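Local coordinates for Lin1840 protein (Listeria innocua serovar 6a, PDB 4ZOC) that acts as a beta-glucosidase in beta-1,2-glucan metabolism, probably releasing beta-D-glucose from the non-reducing ends of its substrates, at residues A[392-397]-A[455-460]; A[433-438]-A[451-456]; A[460-465]-A[488-493]. The protein carries 2 engineered substitutions. All blocks are in the same frame, centred on the assembly; numbering follows the deposited sequence.

Interaction 1: A[392-397]-A[455-460]; sequences KIALVG and QNMDVV
Lys-392 and Met-457 cross at about a right angle where helix 444-456 gives way to strand 459-465. CG of Met-457 is anti to its own carbonyl carbon, and a bend at chi2 (-66°) lays the thioether against the backbone of 392-397: Met-457 SD lies 3.4 Å from Ile-393 O, and CB and CG of Met-457 rest on the methyl of Ala-394. A second bend, at chi3, brings the terminal methyl to the lysine chain, Met-457 CE lying 3.5 Å from Lys-392 CE. The lysine is extended apart from a bend at chi3 (59°), which carries its ammonium toward the carbonyl at the helix end; the direct bond from Lys-392 NZ to Asn-456 O is weak at 3.3 Å. Two waters reinforce it, each accepting from NZ and donating to Asn-456 O, and one also donates to Asp-458 OD1. Although the carboxylate of Asp-458 passes obliquely alongside the lysine methylenes, the charged atoms do not touch (Lys-392 NZ to Asp-458 OD1 5.1 Å), so the two are linked through that water rather than by a salt bridge.

Beneath these side chains, Lys-392 O takes two donors. Asp-458 N, 2.9 Å from Lys-392 O, sits above the carbonyl plane, whereas Val-459 N, 3.1 Å from Lys-392 O, lies nearly along the C=O axis. Farther on, Ala-394 N donates to Val-459 O at 2.9 Å, with 163° at the hydrogen. Ile-393 and Val-459 meet obliquely on one sheet face, CG1 to CG2; Ala-394, Val-396 and Val-460 occupy the other. This pairing joins neighbouring parallel strands of the alpha/beta sandwich domain of family 3 glycoside hydrolases, at the entry of strand 459-465 from its preceding helix.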
# COMPACT_ATOMS: atom_id res chain seq x y z
N LYS A 392 -40.13 9.25 -22.65
CA LYS A 392 -40.88 9.13 -21.39
C LYS A 392 -39.95 8.45 -20.35
O LYS A 392 -39.58 7.30 -20.48
CB LYS A 392 -42.17 8.34 -21.58
CG LYS A 392 -43.17 8.93 -22.58
CD LYS A 392 -44.41 8.05 -22.80
CE LYS A 392 -45.21 7.76 -21.54
NZ LYS A 392 -46.41 6.87 -21.72
N ILE A 393 -39.57 9.22 -19.34
CA ILE A 393 -38.50 8.88 -18.41
C ILE A 393 -39.10 8.53 -17.06
O ILE A 393 -39.84 9.32 -16.44
CB ILE A 393 -37.53 10.07 -18.20
CG1 ILE A 393 -36.77 10.31 -19.49
CG2 ILE A 393 -36.60 9.74 -17.02
CD1 ILE A 393 -35.94 11.61 -19.51
N ALA A 394 -38.77 7.37 -16.56
CA ALA A 394 -38.90 7.09 -15.12
C ALA A 394 -37.55 7.37 -14.47
O ALA A 394 -36.52 6.73 -14.75
CB ALA A 394 -39.32 5.65 -14.86
N LEU A 395 -37.59 8.35 -13.59
CA LEU A 395 -36.41 8.84 -12.85
C LEU A 395 -36.50 8.22 -11.46
O LEU A 395 -37.39 8.54 -10.67
CB LEU A 395 -36.42 10.38 -12.77
CG LEU A 395 -35.33 10.95 -11.85
CD1 LEU A 395 -33.92 10.63 -12.28
CD2 LEU A 395 -35.49 12.43 -11.75
N VAL A 396 -35.62 7.31 -11.15
CA VAL A 396 -35.73 6.63 -9.88
C VAL A 396 -34.41 6.57 -9.12
O VAL A 396 -33.34 6.58 -9.74
CB VAL A 396 -36.33 5.21 -10.02
CG1 VAL A 396 -37.62 5.19 -10.88
CG2 VAL A 396 -35.39 4.33 -10.70
N GLY A 397 -34.51 6.46 -7.79
CA GLY A 397 -33.36 6.28 -6.96
C GLY A 397 -33.03 7.39 -6.00
O GLY A 397 -33.75 8.36 -5.90
N GLN A 455 -43.20 0.77 -15.64
CA GLN A 455 -44.31 0.29 -16.53
C GLN A 455 -44.91 1.36 -17.38
O GLN A 455 -45.11 1.17 -18.57
CB GLN A 455 -45.42 -0.39 -15.72
CG GLN A 455 -45.24 -1.89 -15.62
CD GLN A 455 -46.11 -2.58 -14.54
OE1 GLN A 455 -45.87 -3.75 -14.19
NE2 GLN A 455 -47.09 -1.87 -14.02
N ASN A 456 -45.21 2.49 -16.75
CA ASN A 456 -45.73 3.70 -17.37
C ASN A 456 -44.84 4.36 -18.39
O ASN A 456 -45.30 4.81 -19.46
CB ASN A 456 -46.09 4.75 -16.29
CG ASN A 456 -47.27 4.31 -15.40
OD1 ASN A 456 -48.07 3.46 -15.77
ND2 ASN A 456 -47.41 4.95 -14.23
N MET A 457 -43.56 4.44 -18.09
CA MET A 457 -42.58 5.11 -18.95
C MET A 457 -41.85 4.21 -19.95
O MET A 457 -42.17 3.04 -20.07
CB MET A 457 -41.56 5.68 -17.97
CG MET A 457 -42.21 6.74 -17.09
SD MET A 457 -42.80 8.27 -17.81
CE MET A 457 -44.55 7.90 -18.09
N ASP A 458 -40.91 4.77 -20.71
CA ASP A 458 -40.20 4.02 -21.74
C ASP A 458 -38.72 3.71 -21.43
O ASP A 458 -38.20 2.73 -21.95
CB ASP A 458 -40.27 4.76 -23.06
CG ASP A 458 -41.70 4.80 -23.63
OD1 ASP A 458 -42.52 3.91 -23.31
OD2 ASP A 458 -42.01 5.77 -24.30
N VAL A 459 -38.05 4.60 -20.72
CA VAL A 459 -36.62 4.43 -20.34
C VAL A 459 -36.51 4.84 -18.87
O VAL A 459 -37.34 5.63 -18.31
CB VAL A 459 -35.67 5.31 -21.17
CG1 VAL A 459 -35.81 4.99 -22.66
CG2 VAL A 459 -35.99 6.75 -20.95
N VAL A 460 -35.47 4.31 -18.22
CA VAL A 460 -35.29 4.54 -16.82
C VAL A 460 -34.00 5.27 -16.68
O VAL A 460 -32.99 4.90 -17.27
CB VAL A 460 -35.18 3.24 -16.04
CG1 VAL A 460 -35.04 3.47 -14.55
CG2 VAL A 460 -36.36 2.31 -16.37
O HOH W 1 -44.84 4.54 -22.10
O HOH W 2 -47.83 6.17 -19.76

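Interaction 2: A[433-438]-A[451-456]; sequences EVVSTE and KAAVQN
Helix 451-456 runs almost antiparallel to strand 433-436, their axes 8.5 Å apart and inclined at 159°, and just three residues of the helix face come near the strand. The close-packed part is small and apolar. Ala-453 points its methyl at the strand, where Val-435 meets it with one branch: Val-435 CG2, which is anti to the valine's carbonyl carbon, lies 3.6 Å from Ala-453 CB. Ala-453, with only a methyl to place between helix and strand, is buried. Val-435 is further covered by Ala-449 and Val-450 of the preceding turn.

Toward the end of the helix the contact becomes polar and opens to solvent. Glu-433 sets CG anti to its backbone N and stays extended beyond it, so that its carboxylate passes Ala-453 and reaches the last helical residue. There Asn-456 ND2 donates to Glu-433 OE1 at 2.7 Å. The bond is nearly straight, with 170° at the hydrogen; it uses the syn lone pair of OE1, and the acceptor lies in the amide plane. The carboxylate and amide planes stand 69° apart, and one N-H makes the bond; the groups do not lie flat on each other. Glu-433 OE1 also rests 3.3 Å from Ala-453 CA, joining the polar and apolar parts. Asn-456 is exposed and Glu-433 partly so, which makes this a surface bond beside a compact methyl contact. Such packing of a helix back along the strand that precedes it belongs to a beta-alpha-beta crossover, here from strand 432-436 through helix 444-456 to strand 459-465, passing over strand 393-397.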
# COMPACT_ATOMS: atom_id res chain seq x y z
N GLU A 433 -41.70 10.67 -14.65
CA GLU A 433 -42.31 10.16 -13.44
C GLU A 433 -41.18 9.77 -12.50
O GLU A 433 -40.32 9.02 -12.87
CB GLU A 433 -43.07 8.93 -13.81
CG GLU A 433 -44.19 8.58 -12.91
CD GLU A 433 -45.24 7.74 -13.68
OE1 GLU A 433 -45.43 6.62 -13.31
OE2 GLU A 433 -45.89 8.20 -14.63
N VAL A 434 -41.29 10.21 -11.25
CA VAL A 434 -40.19 10.17 -10.33
C VAL A 434 -40.52 9.29 -9.18
O VAL A 434 -41.59 9.39 -8.63
CB VAL A 434 -39.92 11.59 -9.81
CG1 VAL A 434 -38.86 11.51 -8.72
CG2 VAL A 434 -39.47 12.44 -10.97
N VAL A 435 -39.59 8.44 -8.76
CA VAL A 435 -39.71 7.71 -7.52
C VAL A 435 -38.36 7.82 -6.79
O VAL A 435 -37.37 7.19 -7.19
CB VAL A 435 -39.98 6.21 -7.74
CG1 VAL A 435 -40.20 5.44 -6.45
CG2 VAL A 435 -41.23 5.97 -8.64
N SER A 436 -38.36 8.58 -5.69
CA SER A 436 -37.20 8.77 -4.84
C SER A 436 -37.08 7.59 -3.92
O SER A 436 -38.10 7.02 -3.49
CB SER A 436 -37.36 10.04 -3.99
OG SER A 436 -36.28 10.22 -3.13
N THR A 437 -35.86 7.16 -3.65
CA THR A 437 -35.62 6.12 -2.68
C THR A 437 -34.53 6.64 -1.77
O THR A 437 -33.90 7.67 -2.09
CB THR A 437 -35.16 4.79 -3.33
OG1 THR A 437 -33.92 4.94 -4.04
CG2 THR A 437 -36.21 4.26 -4.25
N GLU A 438 -34.34 5.94 -0.66
CA GLU A 438 -33.33 6.29 0.34
C GLU A 438 -31.94 5.82 -0.08
O GLU A 438 -31.79 4.85 -0.85
CB GLU A 438 -33.69 5.70 1.70
CG GLU A 438 -34.95 6.28 2.35
CD GLU A 438 -35.16 5.69 3.72
OE1 GLU A 438 -35.56 4.51 3.83
OE2 GLU A 438 -34.84 6.38 4.68
N LYS A 451 -41.72 -0.15 -9.84
CA LYS A 451 -42.25 -1.00 -10.91
C LYS A 451 -43.40 -0.27 -11.66
O LYS A 451 -43.48 -0.20 -12.94
CB LYS A 451 -42.67 -2.33 -10.33
CG LYS A 451 -43.35 -3.24 -11.33
CD LYS A 451 -43.79 -4.51 -10.60
CE LYS A 451 -44.39 -5.52 -11.55
NZ LYS A 451 -44.00 -6.89 -11.11
N ALA A 452 -44.23 0.36 -10.88
CA ALA A 452 -45.34 1.13 -11.50
C ALA A 452 -44.84 2.28 -12.40
O ALA A 452 -45.41 2.48 -13.53
CB ALA A 452 -46.25 1.66 -10.42
N ALA A 453 -43.84 3.03 -11.94
CA ALA A 453 -43.31 4.15 -12.75
C ALA A 453 -42.65 3.70 -14.05
O ALA A 453 -42.83 4.30 -15.12
CB ALA A 453 -42.35 5.04 -11.95
N VAL A 454 -41.90 2.62 -13.94
CA VAL A 454 -41.18 2.02 -15.10
C VAL A 454 -42.19 1.46 -16.12
O VAL A 454 -42.06 1.70 -17.30
CB VAL A 454 -40.14 0.98 -14.66
CG1 VAL A 454 -39.48 0.30 -15.84
CG2 VAL A 454 -39.08 1.60 -13.76
N GLN A 455 -43.20 0.77 -15.64
CA GLN A 455 -44.31 0.29 -16.53
C GLN A 455 -44.91 1.36 -17.38
O GLN A 455 -45.11 1.17 -18.57
CB GLN A 455 -45.42 -0.39 -15.72
CG GLN A 455 -45.24 -1.89 -15.62
CD GLN A 455 -46.11 -2.58 -14.54
OE1 GLN A 455 -45.87 -3.75 -14.19
NE2 GLN A 455 -47.09 -1.87 -14.02
N ASN A 456 -45.21 2.49 -16.75
CA ASN A 456 -45.73 3.70 -17.37
C ASN A 456 -44.84 4.36 -18.39
O ASN A 456 -45.30 4.81 -19.46
CB ASN A 456 -46.09 4.75 -16.29
CG ASN A 456 -47.27 4.31 -15.40
OD1 ASN A 456 -48.07 3.46 -15.77
ND2 ASN A 456 -47.41 4.95 -14.23

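Interaction 3: A[460-465]-A[488-493]; sequences VVLALG and QLAKFV
Every second residue of strand 460-465 turns its side chain to the helix 488-493, and the fit depends on which branch each rotamer sends across. Leu-462 supplies most of it. Its CG is anti to the backbone N (chi1 175°), which carries the isobutyl group toward the helix, and the second torsion (52°) spreads the two methyls to different partners. Leu-462 CD2 presses on the helix backbone itself, 3.5 Å from Ala-490 CA, tighter than usual carbon contact, and lies 3.7 Å from Ala-490 CB. So close an approach is consistent with the small alanine side chain leaving the backbone accessible.

The other methyl, Leu-462 CD1, meets Leu-489 CD2 at 3.8 Å. Leu-489 has adopted the same conformation as Leu-462, with CG anti to its own N, yet it starts from the helix side, and the two leucines slide past each other in opposite directions. Leu-464 differs: its CG is anti to the carbonyl carbon (chi1 -55°), and Leu-464 CD2 makes just a marginal contact with Leu-489 CD2, at 4.3 Å. At the other end Val-460 and Val-493 meet tip to tip. In both valines CG1 is anti to the backbone N, and these are the touching branches, with Val-460 CG1 and Val-493 CG1 3.8 Å apart. All six touching residues are buried and all the side-chain contacts between them are apolar.

The strand and helix axes run nearly antiparallel, 10.0 Å apart, as the first two elements of the beta-alpha-beta unit that continues into strand 500-505. Val-493 also touches Val-500 of that strand and Val-450 of helix 444-456, while Val-396 of strand 393-397 flanks both Val-460 and Leu-462 within the sheet.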
# COMPACT_ATOMS: atom_id res chain seq x y z
N VAL A 460 -35.47 4.31 -18.22
CA VAL A 460 -35.29 4.54 -16.82
C VAL A 460 -34.00 5.27 -16.68
O VAL A 460 -32.99 4.90 -17.27
CB VAL A 460 -35.18 3.24 -16.04
CG1 VAL A 460 -35.04 3.47 -14.55
CG2 VAL A 460 -36.36 2.31 -16.37
N VAL A 461 -34.06 6.38 -15.98
CA VAL A 461 -32.87 7.08 -15.54
C VAL A 461 -32.77 6.70 -14.03
O VAL A 461 -33.58 7.19 -13.17
CB VAL A 461 -32.97 8.63 -15.72
CG1 VAL A 461 -31.75 9.31 -15.05
CG2 VAL A 461 -33.04 9.10 -17.12
N LEU A 462 -31.74 5.89 -13.69
CA LEU A 462 -31.56 5.32 -12.37
C LEU A 462 -30.47 6.18 -11.76
O LEU A 462 -29.31 6.11 -12.16
CB LEU A 462 -31.11 3.88 -12.48
CG LEU A 462 -30.78 3.19 -11.16
CD1 LEU A 462 -31.88 3.29 -10.09
CD2 LEU A 462 -30.51 1.69 -11.38
N ALA A 463 -30.85 7.02 -10.84
CA ALA A 463 -29.92 8.00 -10.26
C ALA A 463 -29.42 7.50 -8.93
O ALA A 463 -30.17 7.49 -7.88
CB ALA A 463 -30.61 9.39 -10.14
N LEU A 464 -28.17 7.06 -8.94
CA LEU A 464 -27.50 6.48 -7.78
C LEU A 464 -26.38 7.34 -7.25
O LEU A 464 -25.77 8.14 -7.97
CB LEU A 464 -26.85 5.14 -8.15
CG LEU A 464 -27.81 4.11 -8.79
CD1 LEU A 464 -27.02 2.84 -9.16
CD2 LEU A 464 -28.93 3.82 -7.83
N GLY A 465 -26.01 7.12 -6.01
CA GLY A 465 -24.78 7.81 -5.57
C GLY A 465 -24.52 7.89 -4.09
O GLY A 465 -25.21 7.33 -3.26
N GLN A 488 -28.68 -3.46 -5.22
CA GLN A 488 -29.94 -4.23 -5.29
C GLN A 488 -30.98 -3.51 -6.15
O GLN A 488 -31.74 -4.15 -6.86
CB GLN A 488 -30.53 -4.54 -3.88
CG GLN A 488 -29.64 -5.41 -3.00
CD GLN A 488 -30.02 -5.26 -1.53
OE1 GLN A 488 -31.01 -4.57 -1.15
NE2 GLN A 488 -29.28 -5.92 -0.67
N LEU A 489 -31.09 -2.21 -6.01
CA LEU A 489 -31.99 -1.42 -6.86
C LEU A 489 -31.65 -1.53 -8.32
O LEU A 489 -32.55 -1.71 -9.14
CB LEU A 489 -32.03 0.08 -6.36
CG LEU A 489 -32.86 1.04 -7.15
CD1 LEU A 489 -34.32 0.60 -7.27
CD2 LEU A 489 -32.79 2.46 -6.50
N ALA A 490 -30.39 -1.41 -8.69
CA ALA A 490 -30.01 -1.53 -10.11
C ALA A 490 -30.39 -2.94 -10.65
O ALA A 490 -30.87 -3.07 -11.73
CB ALA A 490 -28.54 -1.28 -10.22
N LYS A 491 -30.16 -3.97 -9.83
CA LYS A 491 -30.53 -5.36 -10.14
C LYS A 491 -32.03 -5.47 -10.34
O LYS A 491 -32.46 -5.98 -11.38
CB LYS A 491 -30.05 -6.30 -9.04
CG LYS A 491 -30.20 -7.81 -9.31
CD LYS A 491 -29.54 -8.63 -8.19
CE LYS A 491 -30.32 -8.57 -6.88
NZ LYS A 491 -29.89 -9.67 -5.97
N PHE A 492 -32.81 -4.95 -9.40
CA PHE A 492 -34.26 -4.86 -9.57
C PHE A 492 -34.74 -4.16 -10.83
O PHE A 492 -35.53 -4.72 -11.53
CB PHE A 492 -34.92 -4.29 -8.33
CG PHE A 492 -36.39 -4.19 -8.43
CD1 PHE A 492 -37.19 -5.33 -8.32
CD2 PHE A 492 -36.99 -2.97 -8.58
CE1 PHE A 492 -38.59 -5.22 -8.42
CE2 PHE A 492 -38.37 -2.87 -8.69
CZ PHE A 492 -39.18 -4.00 -8.57
N VAL A 493 -34.25 -2.95 -11.13
CA VAL A 493 -34.66 -2.18 -12.29
C VAL A 493 -34.34 -2.94 -13.57
O VAL A 493 -35.13 -2.90 -14.53
CB VAL A 493 -34.02 -0.75 -12.24
CG1 VAL A 493 -34.14 -0.08 -13.54
CG2 VAL A 493 -34.71 0.04 -11.14

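In the fold
The three contacts lie in one alpha/beta sandwich domain and use helix 444-456, strand 459-465 and helix 484-494 in chain order. Interactions 1 and 2, centred about 6 Å apart, share the end of helix 444-456 and meet through neighbouring strands, with Leu-395 N 2.9 Å from Glu-433 O. Interaction 3 shares Val-460 with interaction 1, their centres about 11 Å apart; Ala-394 O and Val-461 N, 2.8 Å apart, probably continue the strand pairing. The helices of interactions 2 and 3 lie on the same face of the sheet. All three are remote from the glucose-binding and magnesium sites, although the connection between strand 459-465 and helix 484-494 carries Glu-473, a residue of the glucose pocket with Trp-271 and Trp-409.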